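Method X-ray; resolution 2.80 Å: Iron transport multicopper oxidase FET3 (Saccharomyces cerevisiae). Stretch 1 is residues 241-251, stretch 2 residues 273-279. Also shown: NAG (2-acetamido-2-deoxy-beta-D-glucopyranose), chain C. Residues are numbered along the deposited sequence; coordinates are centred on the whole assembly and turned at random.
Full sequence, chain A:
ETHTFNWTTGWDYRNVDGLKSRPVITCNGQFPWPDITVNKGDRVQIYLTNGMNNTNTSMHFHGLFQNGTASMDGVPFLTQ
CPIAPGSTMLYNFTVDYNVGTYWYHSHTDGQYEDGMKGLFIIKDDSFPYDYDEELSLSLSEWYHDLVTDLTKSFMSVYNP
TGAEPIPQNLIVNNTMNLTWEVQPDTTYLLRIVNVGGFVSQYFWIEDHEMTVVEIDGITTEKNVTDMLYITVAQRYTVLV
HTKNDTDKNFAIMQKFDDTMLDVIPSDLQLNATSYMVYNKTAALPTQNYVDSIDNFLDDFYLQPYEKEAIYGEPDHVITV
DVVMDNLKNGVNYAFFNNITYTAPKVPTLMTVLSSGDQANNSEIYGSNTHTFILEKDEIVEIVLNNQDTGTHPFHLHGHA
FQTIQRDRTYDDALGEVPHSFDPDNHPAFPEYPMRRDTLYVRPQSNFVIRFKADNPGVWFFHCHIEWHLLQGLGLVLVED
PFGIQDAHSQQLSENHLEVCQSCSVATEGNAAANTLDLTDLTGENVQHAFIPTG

Stretch 1 (241-251) HTKNDTDKNFA
Stretch 2 273-279: TSYMVYN

The most unusual feature of this contact is a side chain that adds hydrogen bonds to the backbone beside the Phe250-Met276 pair: the carboxamide of Asn249 bonds to the backbone of Tyr278 and of Asn279, the latter itself glycosylated. Asn249 (phi/psi -105/153, chi1 m, chi2 -47°) has a CA-to-CB bond pointing sideways, but its end comes nearer to stretch 2. Asn249 OD1 accepts from Asn279 N at 2.9 Å with an N-H...O angle of 180°, and from Tyr278 N at 2.6 Å, where an angle of 129° marks the bond as weak. Asn249 ND2 returns a bond to Asn279 O (3.0 Å, 163°). An amide suits this buried site because it offers both donor and acceptor.

Next to this clamp, the strands run antiparallel. Phe250 and Met276 form a hydrogen-bonded pair, CA atoms 5.0 Å apart: Phe250 N to Met276 O is 2.9 Å (173°), and Met276 N to Phe250 O is 2.7 Å (146°). Ala251 and Tyr275 follow as a non-hydrogen-bonded pair, also 5.0 Å between CA atoms, and Ala251 CA contacts Ser274 O at 3.5 Å in a CA-H...O geometry. Backbone angles are extended: -125/150 at Phe250, -85/129 at Ala251, -125/117 at Tyr275 and -86/107 at Met276. Phe250 and Met276 share one sheet face, their CB atoms 4.2 Å apart; Ala251 and Tyr275 occupy the other.

Tyr278 contributes the largest covered area, 152 Å² for the residue, within 669 Å² buried in total. Past the strand it adopts -89/-32, and its CA-to-CB bond points toward stretch 1; chi1 m (-76°) and chi2 71° set the ring. Tyr278 OH accepts from Lys243 N (2.9 Å, 165°) and lies 3.2 Å from Thr242 CB, so a long aromatic residue spans to the loop while keeping its polar tip satisfied. Phe250 (chi1 m, chi2 86°) meets this ring obliquely, with centroids 5.5 Å apart, planes at 64° and Phe250 CD1 3.6 Å from Tyr278 CE1. Met276, extended with all three chi angles t, brings CE within 3.6 Å of Thr242 CG2, where Thr242 is in rotamer p.

The loop returns at Thr246 (-95/23, chi1 m), whose CG2 sits 3.1 Å from Tyr278 O. The CA-to-CB bond of Asn279 (-128/114, chi1 t, chi2 -19°) points toward stretch 1, with Asn279 CB 3.2 Å from Thr246 O; Asn279 ND2 gives Thr246 O a weak bond (3.4 Å, 140°). Asn279 ND2 is covalently joined to NAG C1 at 1.4 Å, and NAG O7 approaches Thr246 O to 3.4 Å.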

ATOM      1  N   HIS A 241     -15.968   9.337 -20.568  1.00 69.26           N
ATOM      2  CA  HIS A 241     -16.992   9.260 -21.595  1.00 69.47           C
ATOM      3  C   HIS A 241     -16.356   9.369 -22.976  1.00 69.36           C
ATOM      4  O   HIS A 241     -15.637  10.336 -23.273  1.00 69.33           O
ATOM      5  CB  HIS A 241     -18.091  10.311 -21.384  1.00 69.81           C
ATOM      6  CG  HIS A 241     -19.316  10.090 -22.234  1.00 71.44           C
ATOM      7  ND1 HIS A 241     -20.170   9.019 -22.057  1.00 72.33           N
ATOM      8  CD2 HIS A 241     -19.837  10.816 -23.253  1.00 72.61           C
ATOM      9  CE1 HIS A 241     -21.153   9.086 -22.938  1.00 72.25           C
ATOM     10  NE2 HIS A 241     -20.979  10.171 -23.671  1.00 73.07           N
ATOM     11  N   THR A 242     -16.636   8.368 -23.807  1.00 69.17           N
ATOM     12  CA  THR A 242     -16.035   8.245 -25.128  1.00 68.94           C
ATOM     13  C   THR A 242     -16.725   9.143 -26.161  1.00 69.01           C
ATOM     14  O   THR A 242     -17.890   9.509 -25.996  1.00 69.02           O
ATOM     15  CB  THR A 242     -16.017   6.762 -25.593  1.00 68.85           C
ATOM     16  OG1 THR A 242     -17.354   6.277 -25.724  1.00 68.28           O
ATOM     17  CG2 THR A 242     -15.272   5.884 -24.581  1.00 68.53           C
ATOM     18  N   LYS A 243     -15.985   9.480 -27.217  1.00 68.93           N
ATOM     19  CA  LYS A 243     -16.416  10.388 -28.267  1.00 68.79           C
ATOM     20  C   LYS A 243     -17.374   9.726 -29.248  1.00 68.99           C
ATOM     21  O   LYS A 243     -17.529   8.511 -29.235  1.00 68.96           O
ATOM     22  CB  LYS A 243     -15.190  10.893 -29.028  1.00 68.39           C
ATOM     23  CG  LYS A 243     -14.046  11.290 -28.132  1.00 68.51           C
ATOM     24  CD  LYS A 243     -13.199  12.422 -28.692  1.00 68.37           C
ATOM     25  CE  LYS A 243     -12.278  12.946 -27.582  1.00 69.56           C
ATOM     26  NZ  LYS A 243     -11.690  14.311 -27.813  1.00 69.48           N
ATOM     27  N   ASN A 244     -18.006  10.534 -30.104  1.00 69.30           N
ATOM     28  CA  ASN A 244     -18.942  10.021 -31.096  1.00 69.46           C
ATOM     29  C   ASN A 244     -18.281   9.426 -32.336  1.00 69.55           C
ATOM     30  O   ASN A 244     -18.881   8.594 -33.018  1.00 69.55           O
ATOM     31  CB  ASN A 244     -19.984  11.078 -31.467  1.00 69.62           C
ATOM     32  CG  ASN A 244     -20.995  11.297 -30.356  1.00 70.25           C
ATOM     33  OD1 ASN A 244     -20.928  10.638 -29.315  1.00 71.06           O
ATOM     34  ND2 ASN A 244     -21.931  12.227 -30.563  1.00 70.51           N
ATOM     35  N   ASP A 245     -17.046   9.834 -32.613  1.00 69.68           N
ATOM     36  CA  ASP A 245     -16.318   9.347 -33.783  1.00 69.81           C
ATOM     37  C   ASP A 245     -15.549   8.042 -33.555  1.00 69.72           C
ATOM     38  O   ASP A 245     -14.767   7.902 -32.605  1.00 69.56           O
ATOM     39  CB  ASP A 245     -15.356  10.414 -34.284  1.00 70.03           C
ATOM     40  CG  ASP A 245     -16.068  11.619 -34.830  1.00 71.34           C
ATOM     41  OD1 ASP A 245     -15.642  12.746 -34.487  1.00 72.91           O
ATOM     42  OD2 ASP A 245     -17.047  11.449 -35.601  1.00 72.47           O
ATOM     43  N   THR A 246     -15.768   7.099 -34.458  1.00 69.76           N
ATOM     44  CA  THR A 246     -14.995   5.869 -34.503  1.00 69.89           C
ATOM     45  C   THR A 246     -13.840   6.049 -35.499  1.00 69.75           C
ATOM     46  O   THR A 246     -13.292   5.087 -36.019  1.00 70.02           O
ATOM     47  CB  THR A 246     -15.926   4.676 -34.847  1.00 70.21           C
ATOM     48  OG1 THR A 246     -16.845   4.499 -33.762  1.00 70.77           O
ATOM     49  CG2 THR A 246     -15.154   3.363 -35.033  1.00 70.81           C
ATOM     50  N   ASP A 247     -13.452   7.295 -35.739  1.00 69.57           N
ATOM     51  CA  ASP A 247     -12.482   7.578 -36.785  1.00 69.42           C
ATOM     52  C   ASP A 247     -11.015   7.512 -36.326  1.00 69.22           C
ATOM     53  O   ASP A 247     -10.154   7.089 -37.092  1.00 69.00           O
ATOM     54  CB  ASP A 247     -12.821   8.890 -37.513  1.00 69.39           C
ATOM     55  CG  ASP A 247     -12.279  10.120 -36.803  1.00 69.81           C
ATOM     56  OD1 ASP A 247     -12.514  10.281 -35.582  1.00 69.72           O
ATOM     57  OD2 ASP A 247     -11.614  10.932 -37.482  1.00 70.52           O
ATOM     58  N   LYS A 248     -10.743   7.901 -35.083  1.00 69.26           N
ATOM     59  CA  LYS A 248      -9.369   8.020 -34.588  1.00 69.41           C
ATOM     60  C   LYS A 248      -9.104   7.187 -33.334  1.00 69.10           C
ATOM     61  O   LYS A 248     -10.009   6.932 -32.548  1.00 69.14           O
ATOM     62  CB  LYS A 248      -9.053   9.483 -34.294  1.00 69.43           C
ATOM     63  CG  LYS A 248      -7.580   9.758 -34.105  1.00 70.48           C
ATOM     64  CD  LYS A 248      -7.361  10.969 -33.217  1.00 72.23           C
ATOM     65  CE  LYS A 248      -5.886  11.340 -33.146  1.00 73.06           C
ATOM     66  NZ  LYS A 248      -5.466  12.007 -34.416  1.00 73.03           N
ATOM     67  N   ASN A 249      -7.858   6.766 -33.150  1.00 68.79           N
ATOM     68  CA  ASN A 249      -7.447   6.135 -31.887  1.00 68.36           C
ATOM     69  C   ASN A 249      -6.611   7.067 -31.007  1.00 68.50           C
ATOM     70  O   ASN A 249      -5.929   7.971 -31.485  1.00 68.54           O
ATOM     71  CB  ASN A 249      -6.705   4.809 -32.109  1.00 67.83           C
ATOM     72  CG  ASN A 249      -7.554   3.765 -32.812  1.00 66.70           C
ATOM     73  OD1 ASN A 249      -8.704   3.534 -32.460  1.00 64.18           O
ATOM     74  ND2 ASN A 249      -6.979   3.129 -33.822  1.00 66.28           N
ATOM     75  N   PHE A 250      -6.665   6.828 -29.705  1.00 68.64           N
ATOM     76  CA  PHE A 250      -6.067   7.735 -28.736  1.00 68.49           C
ATOM     77  C   PHE A 250      -5.086   7.036 -27.809  1.00 68.62           C
ATOM     78  O   PHE A 250      -5.231   5.858 -27.502  1.00 68.76           O
ATOM     79  CB  PHE A 250      -7.164   8.389 -27.918  1.00 68.05           C
ATOM     80  CG  PHE A 250      -8.086   9.238 -28.719  1.00 67.88           C
ATOM     81  CD1 PHE A 250      -9.190   8.682 -29.358  1.00 67.18           C
ATOM     82  CD2 PHE A 250      -7.863  10.608 -28.834  1.00 67.68           C
ATOM     83  CE1 PHE A 250     -10.047   9.469 -30.088  1.00 65.78           C
ATOM     84  CE2 PHE A 250      -8.722  11.397 -29.561  1.00 66.28           C
ATOM     85  CZ  PHE A 250      -9.815  10.824 -30.187  1.00 66.73           C
ATOM     86  N   ALA A 251      -4.088   7.783 -27.364  1.00 68.66           N
ATOM     87  CA  ALA A 251      -3.031   7.229 -26.533  1.00 68.88           C
ATOM     88  C   ALA A 251      -3.422   7.221 -25.055  1.00 69.08           C
ATOM     89  O   ALA A 251      -3.886   8.240 -24.527  1.00 69.41           O
ATOM     90  CB  ALA A 251      -1.773   8.026 -26.731  1.00 68.77           C
ATOM     91  N   THR A 273       3.352   4.242 -23.845  1.00 68.93           N
ATOM     92  CA  THR A 273       2.099   4.468 -24.569  1.00 68.66           C
ATOM     93  C   THR A 273       1.296   3.181 -24.718  1.00 68.76           C
ATOM     94  O   THR A 273       1.817   2.156 -25.164  1.00 68.64           O
ATOM     95  CB  THR A 273       2.325   5.028 -26.013  1.00 68.52           C
ATOM     96  OG1 THR A 273       3.186   6.174 -26.000  1.00 68.28           O
ATOM     97  CG2 THR A 273       1.013   5.377 -26.671  1.00 67.26           C
ATOM     98  N   SER A 274       0.021   3.255 -24.354  1.00 68.76           N
ATOM     99  CA  SER A 274      -0.952   2.215 -24.663  1.00 69.01           C
ATOM    100  C   SER A 274      -2.066   2.789 -25.540  1.00 69.09           C
ATOM    101  O   SER A 274      -2.054   3.975 -25.869  1.00 69.11           O
ATOM    102  CB  SER A 274      -1.531   1.608 -23.398  1.00 69.17           C
ATOM    103  OG  SER A 274      -0.736   0.520 -22.967  1.00 70.03           O
ATOM    104  N   TYR A 275      -3.026   1.954 -25.928  1.00 68.92           N
ATOM    105  CA  TYR A 275      -3.947   2.346 -26.981  1.00 68.88           C
ATOM    106  C   TYR A 275      -5.413   2.268 -26.618  1.00 68.82           C
ATOM    107  O   TYR A 275      -5.949   1.198 -26.361  1.00 68.76           O
ATOM    108  CB  TYR A 275      -3.713   1.511 -28.239  1.00 68.96           C
ATOM    109  CG  TYR A 275      -2.266   1.229 -28.493  1.00 69.37           C
ATOM    110  CD1 TYR A 275      -1.781  -0.077 -28.440  1.00 68.62           C
ATOM    111  CD2 TYR A 275      -1.371   2.266 -28.764  1.00 68.84           C
ATOM    112  CE1 TYR A 275      -0.454  -0.349 -28.658  1.00 68.13           C
ATOM    113  CE2 TYR A 275      -0.037   2.004 -28.984  1.00 69.05           C
ATOM    114  CZ  TYR A 275       0.414   0.687 -28.924  1.00 69.31           C
ATOM    115  OH  TYR A 275       1.743   0.407 -29.145  1.00 70.50           O
ATOM    116  N   MET A 276      -6.062   3.424 -26.631  1.00 68.78           N
ATOM    117  CA  MET A 276      -7.515   3.481 -26.636  1.00 68.84           C
ATOM    118  C   MET A 276      -7.998   3.395 -28.094  1.00 68.85           C
ATOM    119  O   MET A 276      -7.843   4.341 -28.886  1.00 68.67           O
ATOM    120  CB  MET A 276      -8.015   4.747 -25.950  1.00 68.51           C
ATOM    121  CG  MET A 276      -9.495   4.772 -25.719  1.00 68.09           C
ATOM    122  SD  MET A 276      -9.922   6.248 -24.798  1.00 69.52           S
ATOM    123  CE  MET A 276     -11.699   6.301 -25.000  1.00 69.51           C
ATOM    124  N   VAL A 277      -8.565   2.236 -28.431  1.00 68.73           N
ATOM    125  CA  VAL A 277      -8.892   1.895 -29.807  1.00 68.64           C
ATOM    126  C   VAL A 277     -10.388   2.016 -30.112  1.00 68.77           C
ATOM    127  O   VAL A 277     -11.196   1.217 -29.645  1.00 68.94           O
ATOM    128  CB  VAL A 277      -8.402   0.467 -30.170  1.00 68.23           C
ATOM    129  CG1 VAL A 277      -8.682   0.169 -31.610  1.00 67.68           C
ATOM    130  CG2 VAL A 277      -6.916   0.303 -29.889  1.00 68.28           C
ATOM    131  N   TYR A 278     -10.748   3.019 -30.903  1.00 68.73           N
ATOM    132  CA  TYR A 278     -12.111   3.168 -31.378  1.00 68.60           C
ATOM    133  C   TYR A 278     -12.247   2.404 -32.679  1.00 68.64           C
ATOM    134  O   TYR A 278     -13.309   1.883 -32.983  1.00 68.76           O
ATOM    135  CB  TYR A 278     -12.455   4.640 -31.628  1.00 68.38           C
ATOM    136  CG  TYR A 278     -12.736   5.497 -30.410  1.00 67.81           C
ATOM    137  CD1 TYR A 278     -11.716   5.870 -29.539  1.00 67.30           C
ATOM    138  CD2 TYR A 278     -14.015   5.990 -30.169  1.00 67.77           C
ATOM    139  CE1 TYR A 278     -11.971   6.671 -28.443  1.00 67.47           C
ATOM    140  CE2 TYR A 278     -14.279   6.803 -29.078  1.00 67.79           C
ATOM    141  CZ  TYR A 278     -13.254   7.139 -28.220  1.00 67.88           C
ATOM    142  OH  TYR A 278     -13.514   7.944 -27.138  1.00 67.77           O
ATOM    143  N   ASN A 279     -11.162   2.356 -33.446  1.00 68.61           N
ATOM    144  CA  ASN A 279     -11.161   1.741 -34.766  1.00 68.63           C
ATOM    145  C   ASN A 279     -10.025   0.726 -34.887  1.00 68.88           C
ATOM    146  O   ASN A 279      -8.844   1.080 -34.847  1.00 68.98           O
ATOM    147  CB  ASN A 279     -11.050   2.817 -35.845  1.00 68.40           C
ATOM    148  CG  ASN A 279     -11.231   2.269 -37.235  1.00 67.81           C
ATOM    149  OD1 ASN A 279     -11.098   1.066 -37.468  1.00 67.46           O
ATOM    150  ND2 ASN A 279     -11.565   3.159 -38.172  1.00 67.69           N
TER
HETATM  151  C1  NAG C2014     -11.172   2.837 -39.522  1.00 67.84           C
HETATM  152  C2  NAG C2014     -12.477   2.966 -40.310  1.00 68.57           C
HETATM  153  C3  NAG C2014     -12.205   2.805 -41.797  1.00 68.34           C
HETATM  154  C4  NAG C2014     -11.181   3.853 -42.229  1.00 67.83           C
HETATM  155  C5  NAG C2014      -9.936   3.683 -41.362  1.00 67.36           C
HETATM  156  C6  NAG C2014      -8.862   4.713 -41.652  1.00 67.59           C
HETATM  157  C7  NAG C2014     -14.634   2.382 -39.370  1.00 71.44           C
HETATM  158  C8  NAG C2014     -15.833   1.718 -39.982  1.00 71.50           C
HETATM  159  N2  NAG C2014     -13.458   1.993 -39.867  1.00 69.96           N
HETATM  160  O3  NAG C2014     -13.412   2.912 -42.520  1.00 68.96           O
HETATM  161  O4  NAG C2014     -10.847   3.681 -43.587  1.00 67.05           O
HETATM  162  O5  NAG C2014     -10.269   3.808 -40.003  1.00 67.05           O
HETATM  163  O6  NAG C2014      -7.677   4.213 -41.081  1.00 67.84           O
HETATM  164  O7  NAG C2014     -14.772   3.229 -38.468  1.00 72.46           O